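Local coordinates for 3-keto-5-aminohexanoate cleavage protein (Archaeoglobus fulgidus, PDB 3LOT) that probably cleaves 3-keto-5-aminohexanoate or a related beta-keto acid, as a zinc-dependent member of the BKACE family with a TIM-barrel fold, at residues I9-I14 with D256-L261; T15-T20 with P139-M144; V82-T87 with I111-M116. All blocks are in the same frame, centred on the assembly; numbering follows the deposited sequence. Where two conformers were deposited one is given.

Interaction 1 of 3, residues I9-I14 with D256-L261; sequences IVTCAI and DVRVGL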
ATOM      1  N   ILE D   9     -15.195 -17.661 -11.366  1.00 12.55           N
ATOM      2  CA  ILE D   9     -16.241 -18.301 -10.548  1.00 12.44           C
ATOM      3  C   ILE D   9     -17.161 -17.219  -9.969  1.00 11.54           C
ATOM      4  O   ILE D   9     -16.716 -16.366  -9.222  1.00 13.25           O
ATOM      5  CB  ILE D   9     -15.654 -19.164  -9.397  1.00 12.07           C
ATOM      6  CG1 ILE D   9     -14.715 -20.238  -9.968  1.00 13.34           C
ATOM      7  CG2 ILE D   9     -16.794 -19.778  -8.542  1.00 10.14           C
ATOM      8  CD1 ILE D   9     -14.052 -21.154  -8.884  1.00 10.60           C
ATOM      9  N   VAL D  10     -18.415 -17.197 -10.399  1.00 12.20           N
ATOM     10  CA  VAL D  10     -19.450 -16.386  -9.785  1.00 11.11           C
ATOM     11  C   VAL D  10     -20.284 -17.223  -8.791  1.00 11.92           C
ATOM     12  O   VAL D  10     -20.966 -18.215  -9.190  1.00 11.79           O
ATOM     13  CB  VAL D  10     -20.355 -15.771 -10.839  1.00 11.45           C
ATOM     14  CG1 VAL D  10     -21.347 -14.775 -10.158  1.00 11.38           C
ATOM     15  CG2 VAL D  10     -19.517 -14.998 -11.908  1.00  9.76           C
ATOM     16  N   THR D  11     -20.231 -16.845  -7.508  1.00 11.73           N
ATOM     17  CA  THR D  11     -20.991 -17.521  -6.463  1.00 12.23           C
ATOM     18  C   THR D  11     -22.215 -16.717  -6.161  1.00 11.78           C
ATOM     19  O   THR D  11     -22.145 -15.479  -6.112  1.00 11.66           O
ATOM     20  CB  THR D  11     -20.183 -17.689  -5.170  1.00 12.08           C
ATOM     21  OG1 THR D  11     -19.062 -18.538  -5.439  1.00 16.65           O
ATOM     22  CG2 THR D  11     -21.084 -18.330  -4.084  1.00 13.49           C
ATOM     23  N   CYS D  12     -23.367 -17.371  -6.001  1.00 11.51           N
ATOM     24  CA  CYS D  12     -24.547 -16.608  -5.573  1.00 11.70           C
ATOM     25  C   CYS D  12     -25.004 -17.005  -4.173  1.00 11.39           C
ATOM     26  O   CYS D  12     -25.360 -18.150  -3.957  1.00 11.85           O
ATOM     27  CB  CYS D  12     -25.688 -16.693  -6.578  1.00 11.72           C
ATOM     28  SG  CYS D  12     -26.962 -15.430  -6.226  1.00 14.17           S
ATOM     29  N   ALA D  13     -24.929 -16.057  -3.236  1.00 11.94           N
ATOM     30  CA  ALA D  13     -25.323 -16.274  -1.833  1.00 11.62           C
ATOM     31  C   ALA D  13     -26.816 -15.969  -1.668  1.00 11.61           C
ATOM     32  O   ALA D  13     -27.237 -14.821  -1.691  1.00  9.71           O
ATOM     33  CB  ALA D  13     -24.459 -15.431  -0.894  1.00 11.59           C
ATOM     34  N   ILE D  14     -27.611 -17.017  -1.493  1.00 11.63           N
ATOM     35  CA  ILE D  14     -29.046 -16.936  -1.762  1.00 11.07           C
ATOM     36  C   ILE D  14     -29.880 -16.173  -0.705  1.00 11.24           C
ATOM     37  O   ILE D  14     -30.817 -15.424  -1.068  1.00 11.26           O
ATOM     38  CB  ILE D  14     -29.648 -18.349  -1.950  1.00 11.12           C
ATOM     39  CG1 ILE D  14     -29.014 -19.067  -3.159  1.00 12.64           C
ATOM     40  CG2 ILE D  14     -31.210 -18.324  -2.027  1.00  7.90           C
ATOM     41  CD1 ILE D  14     -29.145 -18.347  -4.535  1.00  8.77           C
ATOM     42  N   ASP D 256     -12.225 -14.184  -7.925  1.00 11.64           N
ATOM     43  CA  ASP D 256     -13.594 -14.589  -8.139  1.00 12.28           C
ATOM     44  C   ASP D 256     -14.518 -13.685  -7.339  1.00 11.42           C
ATOM     45  O   ASP D 256     -14.077 -12.903  -6.485  1.00 12.82           O
ATOM     46  CB  ASP D 256     -13.770 -16.066  -7.762  1.00 12.19           C
ATOM     47  CG  ASP D 256     -12.942 -16.993  -8.641  1.00 14.25           C
ATOM     48  OD1 ASP D 256     -12.898 -16.762  -9.861  1.00 16.99           O
ATOM     49  OD2 ASP D 256     -12.317 -17.938  -8.112  1.00 16.58           O
ATOM     50  N   VAL D 257     -15.804 -13.769  -7.639  1.00 11.01           N
ATOM     51  CA  VAL D 257     -16.778 -12.870  -7.095  1.00 10.98           C
ATOM     52  C   VAL D 257     -18.034 -13.600  -6.580  1.00 10.68           C
ATOM     53  O   VAL D 257     -18.471 -14.627  -7.134  1.00 10.54           O
ATOM     54  CB  VAL D 257     -17.140 -11.822  -8.128  1.00 11.06           C
ATOM     55  CG1 VAL D 257     -17.689 -12.493  -9.444  1.00 11.04           C
ATOM     56  CG2 VAL D 257     -18.151 -10.831  -7.542  1.00 12.12           C
ATOM     57  N   ARG D 258     -18.586 -13.061  -5.495  1.00 11.01           N
ATOM     58  CA  ARG D 258     -19.839 -13.511  -4.907  1.00 10.44           C
ATOM     59  C   ARG D 258     -20.806 -12.349  -4.903  1.00 11.47           C
ATOM     60  O   ARG D 258     -20.406 -11.184  -4.596  1.00 12.74           O
ATOM     61  CB  ARG D 258     -19.637 -14.003  -3.472  1.00 11.54           C
ATOM     62  CG  ARG D 258     -20.910 -14.352  -2.729  1.00 11.92           C
ATOM     63  CD  ARG D 258     -20.641 -15.121  -1.441  1.00 15.35           C
ATOM     64  NE  ARG D 258     -21.274 -14.496  -0.289  1.00 13.12           N
ATOM     65  CZ  ARG D 258     -21.264 -14.999   0.932  1.00 16.01           C
ATOM     66  NH1 ARG D 258     -20.700 -16.192   1.198  1.00 18.88           N
ATOM     67  NH2 ARG D 258     -21.847 -14.328   1.904  1.00 15.28           N
ATOM     68  N   VAL D 259     -22.045 -12.658  -5.288  1.00 10.43           N
ATOM     69  CA  VAL D 259     -23.148 -11.711  -5.290  1.00 11.09           C
ATOM     70  C   VAL D 259     -24.304 -12.427  -4.558  1.00 11.46           C
ATOM     71  O   VAL D 259     -24.118 -13.503  -3.983  1.00 11.40           O
ATOM     72  CB  VAL D 259     -23.541 -11.279  -6.717  1.00 11.95           C
ATOM     73  CG1 VAL D 259     -22.385 -10.560  -7.396  1.00 10.47           C
ATOM     74  CG2 VAL D 259     -24.035 -12.496  -7.594  1.00  9.28           C
ATOM     75  N   GLY D 260     -25.470 -11.819  -4.512  1.00 10.33           N
ATOM     76  CA  GLY D 260     -26.607 -12.528  -3.935  1.00 10.76           C
ATOM     77  C   GLY D 260     -27.285 -11.727  -2.852  1.00 11.27           C
ATOM     78  O   GLY D 260     -26.668 -10.817  -2.264  1.00 11.60           O
ATOM     79  N   LEU D 261     -28.555 -12.064  -2.629  1.00 12.08           N
ATOM     80  CA  LEU D 261     -29.438 -11.367  -1.680  1.00 12.41           C
ATOM     81  C   LEU D 261     -28.997 -11.565  -0.259  1.00 12.51           C
ATOM     82  O   LEU D 261     -29.348 -10.790   0.598  1.00 12.47           O
ATOM     83  CB  LEU D 261     -30.904 -11.797  -1.836  1.00 12.61           C
ATOM     84  CG  LEU D 261     -31.577 -11.545  -3.193  1.00 14.70           C
ATOM     85  CD1 LEU D 261     -33.093 -11.785  -3.115  1.00 16.75           C
ATOM     86  CD2 LEU D 261     -31.332 -10.185  -3.640  1.00 12.76           C
TER
HETATM   87  O   HOH W   1     -16.923 -17.044  -6.108  1.00 14.91           O
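Ile9 gives its backbone N-H to the carboxylate of Asp256 just before strand 10-13 pairs in parallel with strand 256-259, the pairing that joins the first and last strands of the TIM barrel and closes it. Ile9 N lies 2.9 Å from Asp256 OD1, above the carboxylate plane, while OD2 is held by salt bridges to Arg198 and Arg3. Ile9 O then accepts Val257 N. Val10 sets CG2 alongside CG1 of Val257, 4.0 Å apart, on the face where helix 276-289 packs; branched valines suit this apolar layer between sheet and helix. Thr11 turns to the barrel interior: its backbone binds Val257 O and Val259 N, and a water 2.7 Å from Thr11 OG1 also bonds to Val257 O. Cys12 lays SG 3.7 Å from CA of Gly260, where a side chain would clash with Ala13 O, and with phi at 127° a CB would also be pressed against Val259 O. Ala13 N donates to Val259 O over 2.8 Å. The small methyl of Ala13 leaves room for Arg258, whose guanidinium is salt-bridged to Asp263 and close to the zinc ligands His50 and Glu262. Ala13 CB sits over one face of that group, toward its rim, 3.4 Å from NE.

Interaction 2 of 3, residues T15-T20 with P139-M144; sequences TGAIHT and PEYLEM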
ATOM      1  N   THR D  15     -29.589 -16.381   0.584  1.00 10.76           N
ATOM      2  CA  THR D  15     -30.402 -15.755   1.602  1.00 11.30           C
ATOM      3  C   THR D  15     -29.703 -15.314   2.893  1.00 11.03           C
ATOM      4  O   THR D  15     -30.091 -14.320   3.491  1.00 10.56           O
ATOM      5  CB  THR D  15     -31.718 -16.573   1.899  1.00 11.43           C
ATOM      6  OG1 THR D  15     -32.624 -15.773   2.692  1.00 10.68           O
ATOM      7  CG2 THR D  15     -31.490 -17.904   2.603  1.00  9.91           C
ATOM      8  N   GLY D  16     -28.723 -16.063   3.344  1.00 10.87           N
ATOM      9  CA  GLY D  16     -28.016 -15.664   4.545  1.00 11.55           C
ATOM     10  C   GLY D  16     -28.833 -15.680   5.812  1.00 11.67           C
ATOM     11  O   GLY D  16     -29.915 -16.334   5.901  1.00 11.55           O
ATOM     12  N   ALA D  17     -28.297 -14.942   6.783  1.00 12.43           N
ATOM     13  CA  ALA D  17     -28.832 -14.814   8.101  1.00 12.52           C
ATOM     14  C   ALA D  17     -28.887 -13.364   8.572  1.00 13.80           C
ATOM     15  O   ALA D  17     -29.349 -13.099   9.706  1.00 15.05           O
ATOM     16  CB  ALA D  17     -27.988 -15.651   9.059  1.00 12.56           C
ATOM     17  N   ILE D  18     -28.439 -12.427   7.746  1.00 14.07           N
ATOM     18  CA  ILE D  18     -28.316 -11.037   8.181  1.00 15.37           C
ATOM     19  C   ILE D  18     -29.608 -10.294   7.897  1.00 14.38           C
ATOM     20  O   ILE D  18     -30.234  -9.759   8.819  1.00 14.34           O
ATOM     21  CB  ILE D  18     -27.092 -10.327   7.545  1.00 15.62           C
ATOM     22  CG1 ILE D  18     -25.777 -10.794   8.207  1.00 19.85           C
ATOM     23  CG2 ILE D  18     -27.197  -8.850   7.723  1.00 16.74           C
ATOM     24  CD1 ILE D  18     -25.825 -12.032   9.145  1.00 21.90           C
ATOM     25  N   HIS D  19     -30.016 -10.300   6.638  1.00 13.59           N
ATOM     26  CA  HIS D  19     -31.255  -9.649   6.230  1.00 14.15           C
ATOM     27  C   HIS D  19     -32.478 -10.375   6.802  1.00 13.10           C
ATOM     28  O   HIS D  19     -32.465 -11.566   7.040  1.00 12.18           O
ATOM     29  CB  HIS D  19     -31.331  -9.504   4.694  1.00 13.96           C
ATOM     30  CG  HIS D  19     -30.208  -8.715   4.103  1.00 15.76           C
ATOM     31  ND1 HIS D  19     -29.428  -9.184   3.054  1.00 17.24           N
ATOM     32  CD2 HIS D  19     -29.696  -7.511   4.447  1.00 14.64           C
ATOM     33  CE1 HIS D  19     -28.503  -8.284   2.769  1.00 17.91           C
ATOM     34  NE2 HIS D  19     -28.643  -7.263   3.601  1.00 15.83           N
ATOM     35  N   THR D  20     -33.521  -9.626   7.087  1.00 13.54           N
ATOM     36  CA  THR D  20     -34.725 -10.228   7.645  1.00 13.68           C
ATOM     37  C   THR D  20     -35.894 -10.018   6.664  1.00 13.51           C
ATOM     38  O   THR D  20     -35.823  -9.106   5.851  1.00 14.30           O
ATOM     39  CB  THR D  20     -35.039  -9.698   9.028  1.00 13.01           C
ATOM     40  OG1 THR D  20     -35.451  -8.317   8.971  1.00 13.20           O
ATOM     41  CG2 THR D  20     -33.818  -9.862   9.985  1.00 13.07           C
ATOM     42  N   PRO D 139     -36.752  -7.512  15.100  1.00 14.10           N
ATOM     43  CA  PRO D 139     -35.991  -6.466  15.778  1.00 14.55           C
ATOM     44  C   PRO D 139     -35.234  -7.015  16.999  1.00 15.51           C
ATOM     45  O   PRO D 139     -34.161  -6.522  17.360  1.00 16.02           O
ATOM     46  CB  PRO D 139     -37.061  -5.463  16.193  1.00 14.87           C
ATOM     47  CG  PRO D 139     -38.326  -6.244  16.268  1.00 14.86           C
ATOM     48  CD  PRO D 139     -38.201  -7.257  15.167  1.00 13.95           C
ATOM     49  N   GLU D 140     -35.771  -8.029  17.632  1.00 15.88           N
ATOM     50  CA  GLU D 140     -35.051  -8.705  18.699  1.00 17.01           C
ATOM     51  C   GLU D 140     -33.689  -9.275  18.230  1.00 16.09           C
ATOM     52  O   GLU D 140     -32.642  -9.061  18.875  1.00 15.66           O
ATOM     53  CB  GLU D 140     -35.909  -9.807  19.261  1.00 17.90           C
ATOM     54  CG  GLU D 140     -35.165 -10.608  20.311  1.00 24.84           C
ATOM     55  CD  GLU D 140     -36.090 -11.305  21.303  1.00 33.04           C
ATOM     56  OE1 GLU D 140     -37.302 -11.427  20.992  1.00 38.17           O
ATOM     57  OE2 GLU D 140     -35.592 -11.720  22.393  1.00 39.33           O
ATOM     58  N   TYR D 141     -33.705  -9.972  17.106  1.00 14.48           N
ATOM     59  CA  TYR D 141     -32.492 -10.495  16.501  1.00 14.62           C
ATOM     60  C   TYR D 141     -31.460  -9.404  16.210  1.00 13.98           C
ATOM     61  O   TYR D 141     -30.269  -9.520  16.545  1.00 13.92           O
ATOM     62  CB  TYR D 141     -32.848 -11.237  15.213  1.00 14.90           C
ATOM     63  CG  TYR D 141     -31.673 -11.595  14.362  1.00 15.69           C
ATOM     64  CD1 TYR D 141     -30.681 -12.460  14.827  1.00 18.10           C
ATOM     65  CD2 TYR D 141     -31.547 -11.072  13.090  1.00 16.11           C
ATOM     66  CE1 TYR D 141     -29.585 -12.797  14.026  1.00 21.63           C
ATOM     67  CE2 TYR D 141     -30.469 -11.390  12.288  1.00 17.75           C
ATOM     68  CZ  TYR D 141     -29.490 -12.247  12.754  1.00 19.98           C
ATOM     69  OH  TYR D 141     -28.423 -12.545  11.931  1.00 18.58           O
ATOM     70  N   LEU D 142     -31.912  -8.329  15.591  1.00 13.16           N
ATOM     71  CA  LEU D 142     -31.008  -7.270  15.205  1.00 13.65           C
ATOM     72  C   LEU D 142     -30.365  -6.620  16.471  1.00 13.72           C
ATOM     73  O   LEU D 142     -29.150  -6.407  16.516  1.00 13.53           O
ATOM     74  CB  LEU D 142     -31.756  -6.229  14.356  1.00 14.16           C
ATOM     75  CG  LEU D 142     -32.395  -6.681  13.028  1.00 13.04           C
ATOM     76  CD1 LEU D 142     -33.128  -5.479  12.430  1.00 10.83           C
ATOM     77  CD2 LEU D 142     -31.347  -7.250  12.043  1.00 13.59           C
ATOM     78  N   GLU D 143     -31.185  -6.327  17.477  1.00 13.04           N
ATOM     79  CA  GLU D 143     -30.694  -5.792  18.753  1.00 13.72           C
ATOM     80  C   GLU D 143     -29.687  -6.688  19.446  1.00 13.81           C
ATOM     81  O   GLU D 143     -28.681  -6.204  19.984  1.00 12.10           O
ATOM     82  CB  GLU D 143     -31.847  -5.552  19.717  1.00 14.94           C
ATOM     83  CG  GLU D 143     -31.423  -5.024  21.091  1.00 17.06           C
ATOM     84  CD  GLU D 143     -30.507  -3.778  21.045  1.00 20.12           C
ATOM     85  OE1 GLU D 143     -30.608  -2.940  20.104  1.00 21.51           O
ATOM     86  OE2 GLU D 143     -29.644  -3.670  21.956  1.00 22.49           O
HETATM   87  N   MSE D 144     -29.972  -7.992  19.462  1.00 12.96           N
HETATM   88  CA  MSE D 144     -29.094  -8.917  20.134  1.00 13.64           C
HETATM   89  C   MSE D 144     -27.727  -9.035  19.538  1.00 11.94           C
HETATM   90  O   MSE D 144     -26.778  -9.309  20.280  1.00 11.60           O
HETATM   91  CB  MSE D 144     -29.762 -10.274  20.301  1.00 14.44           C
HETATM   92  CG  MSE D 144     -30.752 -10.153  21.442  1.00 20.75           C
HETATM   93 SE   MSE D 144     -31.834 -11.704  21.679  0.75 34.14          SE
HETATM   94  CE  MSE D 144     -33.189 -11.098  23.032  1.00 32.72           C
TER
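Tyr141 extends its ring from the helix with CG anti to the backbone N (chi1 169°), and this reach carries the phenol across to the carbonyl of Ala17. On the loop side, Thr20 has OG1 between its backbone N and carbonyl carbon (chi1 69°), which leaves CG2 beside the N and facing the helix. The phenol oxygen, Tyr141 OH, lies only 2.5 Å from Ala17 O, a very short hydrogen bond, and the same hydroxyl is also hydrogen-bonded to Thr92 OG1. Ala17 O stands obliquely to the ring. The next carbonyl meets the ring differently: Ile18 O lies at the edge, in the ring plane, 3.8 Å from Tyr141 CE2. The tip of Ile18 also bends back toward the phenol, bringing CD1 to 3.8 Å from Tyr141 OH. In the TIM barrel, residues 15-20 belong to the loop that follows the first strand, 7-13, and the contact fastens this loop to helix 137-144 on the catalytic side. Ala17 lies close to the zinc ligand His52, and its small methyl suits that confined place. Tyrosine suits the helix position because a long flat ring can fill the gap and still end in a polar group for a buried carbonyl. An alanine at Tyr141 would probably leave Ala17 O and Thr92 OG1 without their shared partner and open a gap between loop and helix. Beside the ring, Thr20 CG2 touches its edge at Tyr141 CD2, 4.0 Å away, and also meets Leu142 CD2 at 4.1 Å. Threonine suits this place because both its branches find partners on the helix: the methyl packs on Tyr141 and Leu142, and OG1 bonds to Glu138 OE1.

Interaction 3 of 3, residues V82-T87 with I111-M116; sequences VINVTT and IATFNM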
ATOM      1  N   VAL D  82     -22.663 -26.259  -7.888  1.00 13.59           N
ATOM      2  CA  VAL D  82     -21.949 -26.584  -6.658  1.00 12.68           C
ATOM      3  C   VAL D  82     -22.703 -25.948  -5.461  1.00 12.89           C
ATOM      4  O   VAL D  82     -23.002 -24.750  -5.448  1.00 13.09           O
ATOM      5  CB  VAL D  82     -20.447 -26.147  -6.705  1.00 13.35           C
ATOM      6  CG1 VAL D  82     -19.725 -26.476  -5.394  1.00 10.56           C
ATOM      7  CG2 VAL D  82     -19.706 -26.844  -7.892  1.00 11.90           C
ATOM      8  N   ILE D  83     -23.069 -26.790  -4.502  1.00 12.08           N
ATOM      9  CA  ILE D  83     -23.866 -26.370  -3.352  1.00 12.73           C
ATOM     10  C   ILE D  83     -22.943 -26.194  -2.153  1.00 13.05           C
ATOM     11  O   ILE D  83     -22.405 -27.178  -1.574  1.00 12.61           O
ATOM     12  CB  ILE D  83     -24.986 -27.395  -3.024  1.00 13.13           C
ATOM     13  CG1 ILE D  83     -25.904 -27.621  -4.260  1.00 11.71           C
ATOM     14  CG2 ILE D  83     -25.716 -26.915  -1.759  1.00 11.99           C
ATOM     15  CD1 ILE D  83     -26.802 -28.874  -4.208  1.00 10.02           C
ATOM     16  N   ASN D  84     -22.673 -24.940  -1.850  1.00 13.10           N
ATOM     17  CA  ASN D  84     -21.808 -24.531  -0.732  1.00 13.82           C
ATOM     18  C   ASN D  84     -22.704 -24.249   0.472  1.00 14.16           C
ATOM     19  O   ASN D  84     -23.554 -23.354   0.402  1.00 15.28           O
ATOM     20  CB  ASN D  84     -21.061 -23.248  -1.162  1.00 14.07           C
ATOM     21  CG  ASN D  84     -20.140 -22.661  -0.067  1.00 15.39           C
ATOM     22  OD1 ASN D  84     -20.500 -22.636   1.098  1.00 19.33           O
ATOM     23  ND2 ASN D  84     -18.973 -22.114  -0.473  1.00 17.70           N
ATOM     24  N   VAL D  85     -22.467 -24.962   1.570  0.50 14.06           N
ATOM     25  CA  VAL D  85     -23.274 -24.846   2.785  0.50 14.00           C
ATOM     26  C   VAL D  85     -22.575 -23.982   3.862  0.50 13.58           C
ATOM     27  O   VAL D  85     -21.368 -24.069   4.049  0.50 12.76           O
ATOM     28  CB  VAL D  85     -23.535 -26.253   3.338  0.50 14.24           C
ATOM     29  CG1 VAL D  85     -24.448 -26.203   4.528  0.50 14.24           C
ATOM     30  CG2 VAL D  85     -24.115 -27.113   2.233  0.50 14.28           C
ATOM     31  N   THR D  86     -23.336 -23.163   4.576  1.00 13.40           N
ATOM     32  CA  THR D  86     -22.764 -22.393   5.661  1.00 13.89           C
ATOM     33  C   THR D  86     -22.582 -23.265   6.902  1.00 14.46           C
ATOM     34  O   THR D  86     -23.358 -24.173   7.189  1.00 15.13           O
ATOM     35  CB  THR D  86     -23.634 -21.216   6.029  1.00 13.93           C
ATOM     36  OG1 THR D  86     -22.920 -20.378   6.940  1.00 13.28           O
ATOM     37  CG2 THR D  86     -24.942 -21.713   6.695  1.00 10.91           C
ATOM     38  N   THR D  87     -21.497 -23.007   7.603  1.00 16.61           N
ATOM     39  CA  THR D  87     -21.351 -23.398   8.993  1.00 18.36           C
ATOM     40  C   THR D  87     -21.237 -22.144   9.853  1.00 20.26           C
ATOM     41  O   THR D  87     -20.983 -22.257  11.046  1.00 21.22           O
ATOM     42  CB  THR D  87     -20.090 -24.287   9.252  1.00 18.70           C
ATOM     43  OG1 THR D  87     -18.897 -23.513   9.107  1.00 20.45           O
ATOM     44  CG2 THR D  87     -20.039 -25.449   8.304  1.00 17.21           C
ATOM     45  N   ILE D 111     -18.277 -28.387  -0.585  1.00 11.85           N
ATOM     46  CA  ILE D 111     -17.594 -27.213  -0.055  1.00 11.97           C
ATOM     47  C   ILE D 111     -18.545 -26.607   0.995  1.00 12.72           C
ATOM     48  O   ILE D 111     -19.788 -26.728   0.890  1.00 12.36           O
ATOM     49  CB  ILE D 111     -17.217 -26.251  -1.231  1.00 12.58           C
ATOM     50  CG1 ILE D 111     -16.453 -25.009  -0.747  1.00 11.06           C
ATOM     51  CG2 ILE D 111     -18.485 -25.839  -2.075  1.00 10.91           C
ATOM     52  CD1 ILE D 111     -15.648 -24.382  -1.819  1.00 11.54           C
ATOM     53  N   ALA D 112     -17.978 -26.034   2.042  1.00 12.66           N
ATOM     54  CA  ALA D 112     -18.761 -25.358   3.067  1.00 13.18           C
ATOM     55  C   ALA D 112     -17.951 -24.223   3.691  1.00 15.05           C
ATOM     56  O   ALA D 112     -16.722 -24.216   3.602  1.00 14.05           O
ATOM     57  CB  ALA D 112     -19.233 -26.293   4.116  1.00 12.50           C
ATOM     58  N   THR D 113     -18.630 -23.248   4.285  1.00 15.28           N
ATOM     59  CA  THR D 113     -17.891 -22.084   4.736  1.00 17.72           C
ATOM     60  C   THR D 113     -17.236 -22.406   6.082  1.00 19.24           C
ATOM     61  O   THR D 113     -17.719 -23.254   6.820  1.00 20.64           O
ATOM     62  CB  THR D 113     -18.731 -20.779   4.742  1.00 17.34           C
ATOM     63  OG1 THR D 113     -19.828 -20.858   5.641  1.00 17.83           O
ATOM     64  CG2 THR D 113     -19.261 -20.525   3.370  1.00 19.98           C
ATOM     65  N   PHE D 114     -16.136 -21.704   6.354  1.00 19.98           N
ATOM     66  CA  PHE D 114     -15.191 -21.982   7.427  1.00 20.94           C
ATOM     67  C   PHE D 114     -14.666 -20.604   7.841  1.00 21.57           C
ATOM     68  O   PHE D 114     -13.686 -20.145   7.282  1.00 21.86           O
ATOM     69  CB  PHE D 114     -14.042 -22.835   6.844  1.00 20.90           C
ATOM     70  CG  PHE D 114     -13.198 -23.551   7.858  1.00 18.95           C
ATOM     71  CD1 PHE D 114     -12.401 -22.852   8.722  1.00 18.16           C
ATOM     72  CD2 PHE D 114     -13.179 -24.926   7.886  1.00 18.22           C
ATOM     73  CE1 PHE D 114     -11.580 -23.516   9.615  1.00 22.97           C
ATOM     74  CE2 PHE D 114     -12.362 -25.629   8.757  1.00 20.31           C
ATOM     75  CZ  PHE D 114     -11.537 -24.934   9.642  1.00 19.42           C
ATOM     76  N   ASN D 115     -15.363 -19.970   8.788  1.00 20.62           N
ATOM     77  CA  ASN D 115     -15.037 -18.636   9.334  1.00 20.77           C
ATOM     78  C   ASN D 115     -13.786 -18.571  10.248  1.00 19.24           C
ATOM     79  O   ASN D 115     -13.630 -19.369  11.191  1.00 20.56           O
ATOM     80  CB  ASN D 115     -16.243 -18.159  10.056  1.00 19.96           C
ATOM     81  CG  ASN D 115     -17.416 -18.030   9.117  1.00 24.06           C
ATOM     82  OD1 ASN D 115     -17.519 -17.024   8.388  1.00 28.85           O
ATOM     83  ND2 ASN D 115     -18.309 -19.056   9.098  1.00 24.69           N
HETATM   84  N   MSE D 116     -12.890 -17.645   9.941  1.00 16.59           N
HETATM   85  CA  MSE D 116     -11.499 -17.741  10.446  1.00 14.53           C
HETATM   86  C   MSE D 116     -11.129 -16.882  11.649  1.00 13.81           C
HETATM   87  O   MSE D 116      -9.940 -16.703  11.925  1.00 13.97           O
HETATM   88  CB  MSE D 116     -10.549 -17.430   9.296  1.00 14.09           C
HETATM   89  CG  MSE D 116     -10.514 -18.466   8.276  1.00 12.17           C
HETATM   90 SE   MSE D 116      -9.757 -20.110   8.973  0.75 11.15          SE
HETATM   91  CE  MSE D 116      -8.215 -19.464   9.866  1.00 15.33           C
TER
HETATM   92  O   HOH W   2     -17.505 -21.634  10.323  1.00 29.35           O
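Thr87 OG1 donates to Thr113 O across 2.6 Å, reaching the carbonyl from above its plane, just past strand 82-85. Its place between the backbone N and the carbonyl carbon (chi1 70°) sets the hydroxyl there. In return Thr113 OG1 takes a weak bond from Thr87 N. A water 2.6 Å from Thr87 OG1 donates to it and accepts from Asn115 ND2. Further back, parallel pairing of neighbouring TIM-barrel strands positions these groups: Thr113 N binds Val85 O at 2.9 Å, and Val85 N makes a longer bond to Ile111 O. Asn84 crosses the side chain of Thr113 at about a right angle, with OD1 3.3 Å from Thr113 CG2. That oxygen accepts from ND1 of the zinc ligand His50, so Asn84 is a second-shell residue that probably helps to orient the imidazole. Val82 CG1 packs on Ile111 CG2 at 3.6 Å. Threonine and asparagine can bond to backbone and ligand alike: Thr86 OG1, held by the N-H of Gly88 and Gly89, joins Thr113 OG1 and Asn115 ND2 in binding an unidentified molecule, probably from the crystallisation liquor, in the zinc pocket. Such neutral donors and acceptors are consistent with a pocket for a polar substrate.

How the interactions relate
Interactions 1 and 3 line the zinc pocket of the TIM barrel, where His50, His52 and Glu262 hold the metal. In the sheet they share, strand 48-54, which carries both histidines, lies between strands 7-13 and 82-85; the two contacts have centres 13 Å apart and nearest atoms about 5 Å apart. The side chains of Arg258 and Thr86 each come to about 4 Å from the zinc. Interaction 2 lies at the outer margin of the pocket, its centre 20 Å from either of the others, with the side chain of Ala17 about 7 Å from the metal. It continues directly from interaction 1 along the chain, and His19 ND1 probably bonds to Leu261 O at 2.9 Å.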